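Local coordinates for pyridine nucleotide-disulfide oxidoreductase-like protein (Myceliophthora thermophila, PDB 5MQ6) that uses FAD and NADPH to insert one oxygen atom beside the carbonyl of various ketones, polycyclic ones above all, turning them into esters or lactones, at residues Phe81-Ala86 and Asp107-Val112. Numbering follows the deposited sequence.
With FAD (flavin-adenine dinucleotide), chain B.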
loop_
_atom_site.group_PDB
_atom_site.type_symbol
_atom_site.label_atom_id
_atom_site.label_comp_id
_atom_site.label_asym_id
_atom_site.label_seq_id
_atom_site.Cartn_x
_atom_site.Cartn_y
_atom_site.Cartn_z
ATOM N N PHE A 81 -22.004 2.023 -12.240
ATOM C CA PHE A 81 -20.621 2.016 -11.791
ATOM C C PHE A 81 -20.200 0.572 -11.383
ATOM O O PHE A 81 -20.889 -0.115 -10.612
ATOM C CB PHE A 81 -20.435 2.906 -10.539
ATOM C CG PHE A 81 -20.748 4.335 -10.778
ATOM C CD1 PHE A 81 -19.813 5.182 -11.341
ATOM C CD2 PHE A 81 -22.019 4.849 -10.493
ATOM C CE1 PHE A 81 -20.126 6.502 -11.620
ATOM C CE2 PHE A 81 -22.334 6.191 -10.786
ATOM C CZ PHE A 81 -21.376 7.003 -11.383
ATOM N N ILE A 82 -19.061 0.150 -11.889
ATOM C CA ILE A 82 -18.316 -0.954 -11.274
ATOM C C ILE A 82 -17.097 -0.398 -10.574
ATOM O O ILE A 82 -16.265 0.316 -11.149
ATOM C CB ILE A 82 -17.979 -2.094 -12.225
ATOM C CG1 ILE A 82 -19.305 -2.827 -12.608
ATOM C CG2 ILE A 82 -16.996 -3.064 -11.498
ATOM C CD1 ILE A 82 -19.140 -3.732 -13.828
ATOM N N ILE A 83 -17.017 -0.755 -9.303
ATOM C CA ILE A 83 -15.845 -0.475 -8.472
ATOM C C ILE A 83 -15.013 -1.754 -8.266
ATOM O O ILE A 83 -15.546 -2.740 -7.778
ATOM C CB ILE A 83 -16.281 0.052 -7.103
ATOM C CG1 ILE A 83 -17.049 1.391 -7.303
ATOM C CG2 ILE A 83 -15.058 0.249 -6.166
ATOM C CD1 ILE A 83 -17.738 1.900 -6.049
ATOM N N LEU A 84 -13.729 -1.705 -8.606
ATOM C CA LEU A 84 -12.856 -2.849 -8.387
ATOM C C LEU A 84 -12.149 -2.587 -7.090
ATOM O O LEU A 84 -11.416 -1.595 -6.944
ATOM C CB LEU A 84 -11.856 -3.014 -9.530
ATOM C CG LEU A 84 -11.023 -4.281 -9.672
ATOM C CD1 LEU A 84 -10.437 -4.427 -11.066
ATOM C CD2 LEU A 84 -9.816 -4.210 -8.768
ATOM N N GLY A 85 -12.452 -3.438 -6.117
ATOM C CA GLY A 85 -11.966 -3.303 -4.793
ATOM C C GLY A 85 -13.036 -2.896 -3.787
ATOM O O GLY A 85 -13.715 -1.917 -4.007
ATOM N N ALA A 86 -13.080 -3.610 -2.677
ATOM C CA ALA A 86 -14.013 -3.444 -1.626
ATOM C C ALA A 86 -13.268 -3.196 -0.285
ATOM O O ALA A 86 -13.819 -3.374 0.819
ATOM C CB ALA A 86 -14.878 -4.673 -1.572
ATOM N N ASP A 107 -29.233 -1.062 -9.330
ATOM C CA ASP A 107 -28.053 -1.521 -10.096
ATOM C C ASP A 107 -26.995 -0.461 -10.417
ATOM O O ASP A 107 -26.245 -0.598 -11.402
ATOM C CB ASP A 107 -28.504 -2.066 -11.439
ATOM C CG ASP A 107 -29.581 -3.116 -11.301
ATOM O OD1 ASP A 107 -29.490 -3.912 -10.330
ATOM O OD2 ASP A 107 -30.510 -3.098 -12.163
ATOM N N ASP A 108 -26.977 0.616 -9.638
ATOM C CA ASP A 108 -26.031 1.662 -9.859
ATOM C C ASP A 108 -24.593 1.327 -9.443
ATOM O O ASP A 108 -23.690 1.947 -9.917
ATOM C CB ASP A 108 -26.495 2.930 -9.210
ATOM C CG ASP A 108 -27.629 3.584 -9.961
ATOM O OD1 ASP A 108 -27.943 3.136 -11.090
ATOM O OD2 ASP A 108 -28.196 4.572 -9.435
ATOM N N ILE A 109 -24.407 0.379 -8.532
ATOM C CA ILE A 109 -23.100 -0.015 -8.018
ATOM C C ILE A 109 -22.975 -1.512 -7.966
ATOM O O ILE A 109 -23.833 -2.166 -7.393
ATOM C CB ILE A 109 -22.826 0.551 -6.607
ATOM C CG1 ILE A 109 -22.670 2.102 -6.683
ATOM C CG2 ILE A 109 -21.533 -0.126 -5.996
ATOM C CD1 ILE A 109 -22.358 2.776 -5.333
ATOM N N LEU A 110 -21.862 -2.038 -8.517
ATOM C CA LEU A 110 -21.339 -3.323 -8.194
ATOM C C LEU A 110 -19.905 -3.158 -7.818
ATOM O O LEU A 110 -19.110 -2.686 -8.613
ATOM C CB LEU A 110 -21.515 -4.368 -9.316
ATOM C CG LEU A 110 -21.052 -5.788 -8.893
ATOM C CD1 LEU A 110 -22.025 -6.403 -7.913
ATOM C CD2 LEU A 110 -20.881 -6.716 -10.083
ATOM N N MET A 111 -19.592 -3.601 -6.613
ATOM C CA MET A 111 -18.211 -3.649 -6.129
ATOM C C MET A 111 -17.740 -5.063 -6.369
ATOM O O MET A 111 -18.512 -6.023 -6.104
ATOM C CB MET A 111 -18.089 -3.275 -4.636
ATOM C CG MET A 111 -18.763 -1.920 -4.296
ATOM S SD MET A 111 -18.701 -1.575 -2.514
ATOM C CE MET A 111 -16.994 -1.065 -2.435
ATOM N N VAL A 112 -16.522 -5.187 -6.898
ATOM C CA VAL A 112 -15.945 -6.490 -7.224
ATOM C C VAL A 112 -14.608 -6.623 -6.557
ATOM O O VAL A 112 -13.739 -5.734 -6.651
ATOM C CB VAL A 112 -15.801 -6.694 -8.760
ATOM C CG1 VAL A 112 -15.348 -8.113 -9.155
ATOM C CG2 VAL A 112 -17.155 -6.405 -9.405
HETATM P PA FAD B . -6.819 -2.682 -0.698
HETATM O O1A FAD B . -5.576 -3.385 -1.135
HETATM O O2A FAD B . -7.153 -2.527 0.775
HETATM O O5B FAD B . -8.069 -3.413 -1.391
HETATM C C5B FAD B . -8.038 -3.703 -2.749
HETATM C C4B FAD B . -8.739 -5.027 -2.971
HETATM O O4B FAD B . -8.882 -5.182 -4.396
HETATM C C3B FAD B . -8.007 -6.267 -2.465
HETATM O O3B FAD B . -8.909 -7.120 -1.810
HETATM C C2B FAD B . -7.493 -6.916 -3.720
HETATM O O2B FAD B . -7.369 -8.313 -3.597
HETATM C C1B FAD B . -8.554 -6.508 -4.718
HETATM N N9A FAD B . -8.109 -6.607 -6.087
HETATM C C8A FAD B . -6.981 -6.055 -6.619
HETATM N N7A FAD B . -6.913 -6.412 -7.897
HETATM C C5A FAD B . -7.952 -7.201 -8.219
HETATM C C6A FAD B . -8.421 -7.856 -9.453
HETATM N N6A FAD B . -7.802 -7.835 -10.615
HETATM N N1A FAD B . -9.566 -8.475 -9.317
HETATM C C2A FAD B . -10.242 -8.563 -8.148
HETATM N N3A FAD B . -9.914 -8.028 -6.994
HETATM C C4A FAD B . -8.729 -7.341 -7.002
HETATM N N1 FAD B . -1.497 2.100 4.981
HETATM C C2 FAD B . -1.618 3.175 5.828
HETATM O O2 FAD B . -1.795 4.302 5.384
HETATM N N3 FAD B . -1.543 3.008 7.156
HETATM C C4 FAD B . -1.345 1.783 7.670
HETATM O O4 FAD B . -1.294 1.694 8.889
HETATM C C4X FAD B . -1.202 0.567 6.851
HETATM N N5 FAD B . -0.974 -0.699 7.337
HETATM C C5X FAD B . -0.863 -1.720 6.452
HETATM C C6 FAD B . -0.606 -3.093 6.935
HETATM C C7 FAD B . -0.497 -4.133 5.893
HETATM C C7M FAD B . -0.242 -5.574 6.272
HETATM C C8 FAD B . -0.609 -3.834 4.436
HETATM C C8M FAD B . -0.504 -4.902 3.348
HETATM C C9 FAD B . -0.838 -2.536 4.022
HETATM C C9A FAD B . -0.966 -1.481 4.969
HETATM N N10 FAD B . -1.174 -0.178 4.485
HETATM C C10 FAD B . -1.319 0.852 5.419
HETATM C "C1'" FAD B . -1.358 0.123 3.047
HETATM C "C2'" FAD B . -2.857 -0.276 2.714
HETATM O "O2'" FAD B . -2.864 -1.145 1.573
HETATM C "C3'" FAD B . -3.825 0.938 2.504
HETATM O "O3'" FAD B . -3.845 1.732 3.693
HETATM C "C4'" FAD B . -5.322 0.623 2.270
HETATM O "O4'" FAD B . -5.884 -0.471 3.123
HETATM C "C5'" FAD B . -5.570 0.334 0.776
HETATM O "O5'" FAD B . -7.009 0.453 0.550
HETATM P P FAD B . -7.434 0.096 -0.972
HETATM O O1P FAD B . -8.976 -0.203 -0.885
HETATM O O2P FAD B . -6.833 1.200 -1.854
HETATM O O3P FAD B . -6.570 -1.246 -1.373
#
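The Phe81 ring meets Asp108 O at its edge, close to the ring plane, with CD2 3.4 Å from that oxygen; the ring also meets that of Tyr218, nearly parallel to it. CG stands beside the backbone N (chi1 -62°), which brings the ring edge to the carbonyl that N binds. Phe81 N donates to this oxygen from 39° above the carbonyl plane, off its lone pairs; the ring edge merely lies against it. At the FAD end, Leu84 CD2 sits over the adenine face, 3.6 Å from C5A, while Gly85 CA touches the ribose O4B.

Between these ends the strands run parallel, and four further backbone bonds follow: Leu110 N to Phe81 O, Ile83 N to Leu110 O, Val112 N to Ile83 O and, at 2.7 Å, Gly85 N to Val112 O. Ile82 CG2 and Val112 CG2 touch at 3.9 Å on one face; on the other, Ile83 CB packs against Met111 CG (4.2 Å). Met111 bends at chi3 (77°), carrying CE to within 3.9 Å of Ala86 CA at the turn. Gly85 O, 3.7 Å from Met111 CE, is buried without a polar partner.

Such pairing, with Gly85 opening a GxGxxG sequence, fits the Rossmann-type beta-alpha-beta unit that binds FAD. Helix 88-99 covers the Phe81, Ile83 and Ile109 face, strand 210-216 packs on Ile82 and Leu110, strand 181-189 on Leu84 and Val112, and strand 218-221 continues the sheet beyond Ile82 and Leu84.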